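Local coordinates for protein tubulin binding cofactor C (Leishmania major, PDB 5AJ8) that probably acts as a chaperone in the tubulin folding pathway and is represented here by its C-terminal domain, at residues Y76-S81 against E127-T132; P43-A48 against V123-D128; T19-S24 against N32-C37. The protein carries 1 engineered substitution. All coordinates share one frame; numbering follows the deposited sequence.

In the fold
Two parallel sheets, whose strands are joined at chain corners, build this beta-helical C-terminal domain of the cofactor, and the three contacts sample different levels of it. Contacts 1 and 2 are neighbours, with centres 9 Å apart; they share Glu127 and Asp128, and Ile126 of contact 2 packs on Trp78, Ala80 and Thr132 of contact 1. Both use the chain that follows helix 116-122. Contact 3 lies toward the first-strand end, its centre about 20 Å from that of contact 2, yet the two touch where Ile44 CD1 meets Ser24 O at 3.6 Å. Contacts 1 and 3 are about 23 Å apart between centres, on opposite sides of the chain's centre.

Contact 1 (Y76-S81 against E127-T132); sequences YVWCAS and EDTART
Trp78 meets Thr129 and Thr132 with the edge of its indole. CB and CG do not touch the 127-132 segment; chi1 of -165° sets CG anti to the backbone N, and chi2 of -42° turns the ring so that its NE1 edge faces helix 129-132. CD1 comes within 3.8 Å of Thr132 OG1, and next to it NE1 donates to that same OG1 at 3.0 Å. The N-H...O angle is 158°, with OG1 close to the ring plane. Farther along the edge, CZ2 lies 3.3 Å from Thr129 O and 3.7 Å from Thr129 CB. The hydroxyl is gripped twice, because Thr132 OG1 in turn donates to Asp128 O at 2.8 Å, which also accepts from Thr132 N on the opposite face of its plane. Beside the indole, Thr132 CG2 packs on Ala80 CA at 3.6 Å. A water accepts from Cys79 N and lies within hydrogen-bonding distance of Thr132 O. Asp128 N-caps the helix by accepting from Arg131 N. Trp78, near the end of strand 73-79, touches helix 129-132, Ala117 and Val120 of helix 116-122, and Ala61 of strand 56-62.

Contact 2 (P43-A48 against V123-D128); sequences PIAGSA and VGEIED
The Pro43 ring is set against the backbone of Gly124 and the side chain of Val123. Its CB is the atom pressed closest, 3.4 Å from Gly124 N and 3.5 Å from Gly124 CA, the latter tighter than usual for two carbons. The pyrrolidine and the valine cross obliquely, Pro43 CG lying 4.1 Å from Val123 CB. Val123 CG1, anti to the backbone N (chi1 -176°), reaches the carbonyl side of the proline, 3.9 Å from Pro43 O. Ala45 also turns its CB toward the loop, and Glu125 OE1 approaches that methyl at 3.6 Å. Next to it, Ala45 CA makes a CA-H...O contact with Gly124 O at 3.5 Å, with 141° at the hydrogen. No direct hydrogen bond joins the segments. Instead one water bridges Pro43 O and Val123 O, while a second donates to Ile44 O and, weakly, to Gly124 O, which accepts from His63 NE2 as well. Ala45 is the centre of an inverse gamma turn. The contact therefore lays the exit of helix 116-122 against the turn entering strand 47-51; Trp119 of that helix also touches Pro43, and Val29 of strand 28-35 packs on Ile44.

Contact 3 (T19-S24 against N32-C37); sequences TDLFIS and NGCADC
Cys37 backs onto the carbonyl of Thr19, and this is the close part of the contact: Cys37 CB stands 3.3 Å from Thr19 O. Cys37 SG, lying between its own backbone N and carbonyl carbon (chi1 64°), stays beside the same oxygen at 3.7 Å. A second buried touch is made between Leu21 and Cys34, both of which direct CB at the opposing segment. The leucine meets the sulphur with one branch only, CD1, at 3.8 Å from Cys34 SG; chi2 of -177° sets this methyl anti to CA, extended toward the cysteine. The two thiols are not joined as a disulphide, since Cys34 SG and Cys37 SG are 5.3 Å apart.

This geometry reflects a corner of a parallel beta-helix, the fold of the cofactor C family. Strand 28-35 belongs to one sheet, the chain turns at Asp36 and Cys37, and strand 38-41 continues in the other sheet, where it pairs with strand 21-23. Leu21 accordingly bonds through its backbone to Ala38 and Tyr40, while its side chain reaches across to Cys34 in the first sheet. Ile23 carries on this interior packing against Val29, Ile31 and Ile39.

Outward from the buried cysteines the contact thins. Asp20 points its CB away from the second segment, yet its OD1 bends back to 4.0 Å from Cys37 CA, where it accepts from Ala38 N just past the corner. Thr19 N and Asp36 O are 4.3 Å apart, too long for a hydrogen bond, and none is found between the segments. The exposed Asp36, in a left-handed backbone conformation at the corner, sends its carboxylate away from 19-24, and OD1 accepts from Asn55 ND2.

Contact 1 (Y76-S81 against E127-T132)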
# COMPACT_ATOMS: atom_id res chain seq x y z
N TYR A 76 1.98 2.76 -3.76
CA TYR A 76 1.41 2.07 -4.92
C TYR A 76 0.20 1.26 -4.48
O TYR A 76 0.32 0.20 -3.85
CB TYR A 76 2.47 1.19 -5.60
CG TYR A 76 3.65 1.98 -6.14
CD1 TYR A 76 4.75 2.29 -5.34
CD2 TYR A 76 3.65 2.45 -7.43
CE1 TYR A 76 5.83 3.02 -5.84
CE2 TYR A 76 4.70 3.17 -7.95
CZ TYR A 76 5.79 3.46 -7.15
OH TYR A 76 6.83 4.20 -7.69
N VAL A 77 -0.98 1.77 -4.81
CA VAL A 77 -2.17 1.49 -4.07
C VAL A 77 -3.33 0.99 -4.96
O VAL A 77 -3.61 1.57 -6.02
CB VAL A 77 -2.61 2.79 -3.33
CG1 VAL A 77 -3.99 2.65 -2.71
CG2 VAL A 77 -1.59 3.17 -2.28
N TRP A 78 -4.01 -0.05 -4.50
CA TRP A 78 -5.33 -0.44 -5.02
C TRP A 78 -6.26 -0.47 -3.82
O TRP A 78 -6.18 -1.37 -2.98
CB TRP A 78 -5.29 -1.80 -5.73
CG TRP A 78 -6.52 -2.12 -6.61
CD1 TRP A 78 -7.84 -1.90 -6.32
CD2 TRP A 78 -6.50 -2.75 -7.90
NE1 TRP A 78 -8.63 -2.33 -7.37
CE2 TRP A 78 -7.83 -2.86 -8.34
CE3 TRP A 78 -5.47 -3.18 -8.74
CZ2 TRP A 78 -8.16 -3.41 -9.59
CZ3 TRP A 78 -5.79 -3.72 -9.97
CH2 TRP A 78 -7.12 -3.82 -10.39
N CYS A 79 -7.13 0.52 -3.73
CA CYS A 79 -7.98 0.69 -2.57
C CYS A 79 -9.44 0.75 -2.95
O CYS A 79 -9.78 1.43 -3.89
CB CYS A 79 -7.62 1.99 -1.86
SG CYS A 79 -8.28 2.05 -0.17
N ALA A 80 -10.29 0.09 -2.17
CA ALA A 80 -11.74 0.12 -2.40
C ALA A 80 -12.31 1.47 -2.07
O ALA A 80 -13.40 1.77 -2.48
CB ALA A 80 -12.44 -0.94 -1.57
N SER A 81 -11.59 2.28 -1.28
CA SER A 81 -12.06 3.63 -0.96
C SER A 81 -10.94 4.67 -1.14
O SER A 81 -9.80 4.32 -1.40
CB SER A 81 -12.68 3.66 0.46
OG SER A 81 -11.80 3.13 1.45
N GLU A 127 -14.71 -6.73 -4.82
CA GLU A 127 -15.51 -7.28 -5.91
C GLU A 127 -15.45 -6.36 -7.13
O GLU A 127 -15.26 -6.85 -8.25
CB GLU A 127 -16.96 -7.52 -5.46
CG GLU A 127 -17.88 -7.95 -6.60
CD GLU A 127 -19.22 -8.54 -6.14
OE1 GLU A 127 -19.86 -8.00 -5.21
OE2 GLU A 127 -19.65 -9.54 -6.75
N ASP A 128 -15.59 -5.05 -6.93
CA ASP A 128 -15.64 -4.13 -8.07
C ASP A 128 -14.25 -3.58 -8.42
O ASP A 128 -13.93 -2.44 -8.09
CB ASP A 128 -16.62 -2.98 -7.81
CG ASP A 128 -16.93 -2.18 -9.08
OD1 ASP A 128 -16.26 -2.39 -10.14
OD2 ASP A 128 -17.87 -1.35 -9.03
N THR A 129 -13.45 -4.41 -9.09
CA THR A 129 -12.08 -4.07 -9.44
C THR A 129 -12.00 -2.92 -10.47
O THR A 129 -11.10 -2.07 -10.36
CB THR A 129 -11.31 -5.32 -9.92
OG1 THR A 129 -12.03 -5.95 -10.97
CG2 THR A 129 -11.12 -6.33 -8.77
N ALA A 130 -12.91 -2.88 -11.44
CA ALA A 130 -12.94 -1.81 -12.47
C ALA A 130 -13.09 -0.40 -11.88
O ALA A 130 -12.35 0.52 -12.24
CB ALA A 130 -14.07 -2.05 -13.46
N ARG A 131 -14.04 -0.27 -10.96
CA ARG A 131 -14.37 1.00 -10.31
C ARG A 131 -13.33 1.47 -9.30
O ARG A 131 -13.22 2.66 -9.06
CB ARG A 131 -15.70 0.81 -9.57
CG ARG A 131 -16.43 2.08 -9.12
CD ARG A 131 -17.30 1.83 -7.91
NE ARG A 131 -16.55 1.50 -6.68
CZ ARG A 131 -16.88 0.56 -5.78
NH1 ARG A 131 -17.98 -0.19 -5.94
NH2 ARG A 131 -16.12 0.36 -4.70
N THR A 132 -12.63 0.53 -8.65
CA THR A 132 -11.67 0.85 -7.60
C THR A 132 -10.21 1.04 -8.02
O THR A 132 -9.45 1.68 -7.29
CB THR A 132 -11.74 -0.19 -6.47
OG1 THR A 132 -11.53 -1.51 -7.00
CG2 THR A 132 -13.12 -0.10 -5.75
O HOH W 1 -6.90 2.21 -5.98

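Contact 2 (P43-A48 against V123-D128)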
# COMPACT_ATOMS: atom_id res chain seq x y z
N PRO A 43 -2.69 -8.57 -1.00
CA PRO A 43 -3.95 -7.87 -0.74
C PRO A 43 -4.49 -8.11 0.67
O PRO A 43 -4.52 -9.23 1.11
CB PRO A 43 -4.89 -8.43 -1.83
CG PRO A 43 -3.97 -8.81 -2.95
CD PRO A 43 -2.73 -9.31 -2.28
N ILE A 44 -4.90 -7.04 1.35
CA ILE A 44 -5.49 -7.09 2.70
C ILE A 44 -7.00 -6.91 2.58
O ILE A 44 -7.45 -5.95 1.96
CB ILE A 44 -4.92 -5.96 3.55
CG1 ILE A 44 -3.39 -5.93 3.51
CG2 ILE A 44 -5.43 -6.04 4.97
CD1 ILE A 44 -2.76 -7.21 4.01
N ALA A 45 -7.76 -7.84 3.14
CA ALA A 45 -9.21 -7.81 3.04
C ALA A 45 -9.74 -7.06 4.23
O ALA A 45 -10.45 -7.61 5.06
CB ALA A 45 -9.78 -9.23 2.98
N GLY A 46 -9.35 -5.80 4.32
CA GLY A 46 -9.68 -4.92 5.46
C GLY A 46 -8.83 -3.66 5.38
O GLY A 46 -8.38 -3.28 4.31
N SER A 47 -8.63 -2.99 6.51
CA SER A 47 -7.92 -1.74 6.48
C SER A 47 -6.41 -1.90 6.70
O SER A 47 -5.95 -2.86 7.31
CB SER A 47 -8.52 -0.73 7.46
OG SER A 47 -8.62 -1.26 8.75
N ALA A 48 -5.66 -0.95 6.14
CA ALA A 48 -4.23 -0.82 6.33
C ALA A 48 -3.98 0.58 6.90
O ALA A 48 -4.47 1.57 6.37
CB ALA A 48 -3.51 -0.98 5.01
N VAL A 123 -7.95 -12.52 -3.41
CA VAL A 123 -7.27 -12.45 -2.11
C VAL A 123 -7.73 -11.22 -1.32
O VAL A 123 -7.98 -11.32 -0.12
CB VAL A 123 -5.73 -12.48 -2.27
CG1 VAL A 123 -5.02 -12.51 -0.93
CG2 VAL A 123 -5.32 -13.69 -3.10
N GLY A 124 -7.85 -10.07 -2.00
CA GLY A 124 -8.29 -8.83 -1.36
C GLY A 124 -9.77 -8.70 -1.09
O GLY A 124 -10.20 -7.84 -0.30
N GLU A 125 -10.57 -9.50 -1.76
CA GLU A 125 -12.02 -9.46 -1.64
C GLU A 125 -12.62 -8.10 -2.03
O GLU A 125 -13.57 -7.64 -1.42
CB GLU A 125 -12.47 -9.87 -0.23
CG GLU A 125 -12.10 -11.31 0.12
CD GLU A 125 -12.33 -11.68 1.59
OE1 GLU A 125 -12.91 -10.88 2.36
OE2 GLU A 125 -11.94 -12.78 1.98
N ILE A 126 -12.05 -7.46 -3.05
CA ILE A 126 -12.66 -6.27 -3.61
C ILE A 126 -13.38 -6.79 -4.84
O ILE A 126 -12.75 -7.26 -5.77
CB ILE A 126 -11.64 -5.18 -3.99
CG1 ILE A 126 -10.84 -4.78 -2.75
CG2 ILE A 126 -12.32 -3.99 -4.67
CD1 ILE A 126 -9.86 -3.66 -2.96
N GLU A 127 -14.71 -6.73 -4.82
CA GLU A 127 -15.51 -7.28 -5.91
C GLU A 127 -15.45 -6.36 -7.13
O GLU A 127 -15.26 -6.85 -8.25
CB GLU A 127 -16.96 -7.52 -5.46
CG GLU A 127 -17.88 -7.95 -6.60
CD GLU A 127 -19.22 -8.54 -6.14
OE1 GLU A 127 -19.86 -8.00 -5.21
OE2 GLU A 127 -19.65 -9.54 -6.75
N ASP A 128 -15.59 -5.05 -6.93
CA ASP A 128 -15.64 -4.13 -8.07
C ASP A 128 -14.25 -3.58 -8.42
O ASP A 128 -13.93 -2.44 -8.09
CB ASP A 128 -16.62 -2.98 -7.81
CG ASP A 128 -16.93 -2.18 -9.08
OD1 ASP A 128 -16.26 -2.39 -10.14
OD2 ASP A 128 -17.87 -1.35 -9.03
O HOH W 2 -6.35 -10.82 2.18
O HOH W 3 -7.64 -5.57 -1.02

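Contact 3 (T19-S24 against N32-C37)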
# COMPACT_ATOMS: atom_id res chain seq x y z
N THR A 19 15.34 -2.63 5.74
CA THR A 19 15.08 -4.03 5.36
C THR A 19 13.72 -4.08 4.67
O THR A 19 12.70 -3.68 5.26
CB THR A 19 15.00 -4.98 6.58
OG1 THR A 19 16.18 -4.88 7.37
CG2 THR A 19 14.84 -6.45 6.15
N ASP A 20 13.68 -4.60 3.44
CA ASP A 20 12.43 -4.80 2.74
C ASP A 20 11.48 -5.71 3.52
O ASP A 20 11.90 -6.71 4.09
CB ASP A 20 12.68 -5.30 1.32
CG ASP A 20 13.34 -4.22 0.43
OD1 ASP A 20 13.63 -3.09 0.94
OD2 ASP A 20 13.54 -4.49 -0.78
N LEU A 21 10.20 -5.32 3.61
CA LEU A 21 9.19 -6.07 4.38
C LEU A 21 8.18 -6.78 3.46
O LEU A 21 7.80 -6.23 2.42
CB LEU A 21 8.44 -5.16 5.34
CG LEU A 21 9.29 -4.36 6.33
CD1 LEU A 21 8.34 -3.58 7.23
CD2 LEU A 21 10.20 -5.27 7.15
N PHE A 22 7.76 -7.98 3.86
CA PHE A 22 6.81 -8.78 3.11
C PHE A 22 5.60 -9.07 4.00
O PHE A 22 5.68 -9.86 4.93
CB PHE A 22 7.49 -10.06 2.60
CG PHE A 22 8.65 -9.78 1.67
CD1 PHE A 22 8.42 -9.32 0.39
CD2 PHE A 22 9.96 -9.93 2.09
CE1 PHE A 22 9.47 -9.05 -0.47
CE2 PHE A 22 11.04 -9.64 1.24
CZ PHE A 22 10.79 -9.20 -0.05
N ILE A 23 4.50 -8.38 3.74
CA ILE A 23 3.31 -8.43 4.58
C ILE A 23 2.31 -9.38 3.93
O ILE A 23 1.83 -9.11 2.83
CB ILE A 23 2.73 -7.02 4.75
CG1 ILE A 23 3.84 -6.19 5.48
CG2 ILE A 23 1.38 -7.03 5.48
CD1 ILE A 23 3.43 -4.86 6.06
N SER A 24 2.02 -10.50 4.57
CA SER A 24 1.11 -11.48 3.95
C SER A 24 -0.35 -11.01 4.04
O SER A 24 -0.66 -10.00 4.67
CB SER A 24 1.29 -12.89 4.56
OG SER A 24 0.72 -13.89 3.71
N ASN A 32 3.95 0.53 11.76
CA ASN A 32 4.40 1.63 12.58
C ASN A 32 5.92 1.76 12.53
O ASN A 32 6.64 0.80 12.75
CB ASN A 32 3.96 1.40 14.02
CG ASN A 32 4.32 2.55 14.94
OD1 ASN A 32 4.75 2.31 16.07
ND2 ASN A 32 4.17 3.79 14.47
N GLY A 33 6.38 2.97 12.23
CA GLY A 33 7.76 3.35 12.44
C GLY A 33 8.76 2.67 11.53
O GLY A 33 9.84 2.34 11.97
N CYS A 34 8.41 2.49 10.25
CA CYS A 34 9.34 1.91 9.28
C CYS A 34 10.00 3.02 8.45
O CYS A 34 9.37 4.05 8.15
CB CYS A 34 8.63 0.92 8.38
SG CYS A 34 7.95 -0.46 9.28
N ALA A 35 11.25 2.79 8.07
CA ALA A 35 12.05 3.78 7.33
C ALA A 35 13.01 3.13 6.34
O ALA A 35 13.49 2.02 6.58
CB ALA A 35 12.82 4.68 8.29
N ASP A 36 13.24 3.82 5.22
CA ASP A 36 14.29 3.46 4.26
C ASP A 36 14.13 2.02 3.79
O ASP A 36 15.05 1.21 3.88
CB ASP A 36 15.68 3.61 4.92
CG ASP A 36 15.90 4.98 5.57
OD1 ASP A 36 15.28 5.99 5.17
OD2 ASP A 36 16.74 5.05 6.49
N CYS A 37 12.95 1.68 3.30
CA CYS A 37 12.75 0.33 2.80
C CYS A 37 11.58 0.26 1.82
O CYS A 37 10.88 1.25 1.62
CB CYS A 37 12.54 -0.66 3.94
SG CYS A 37 11.08 -0.39 4.95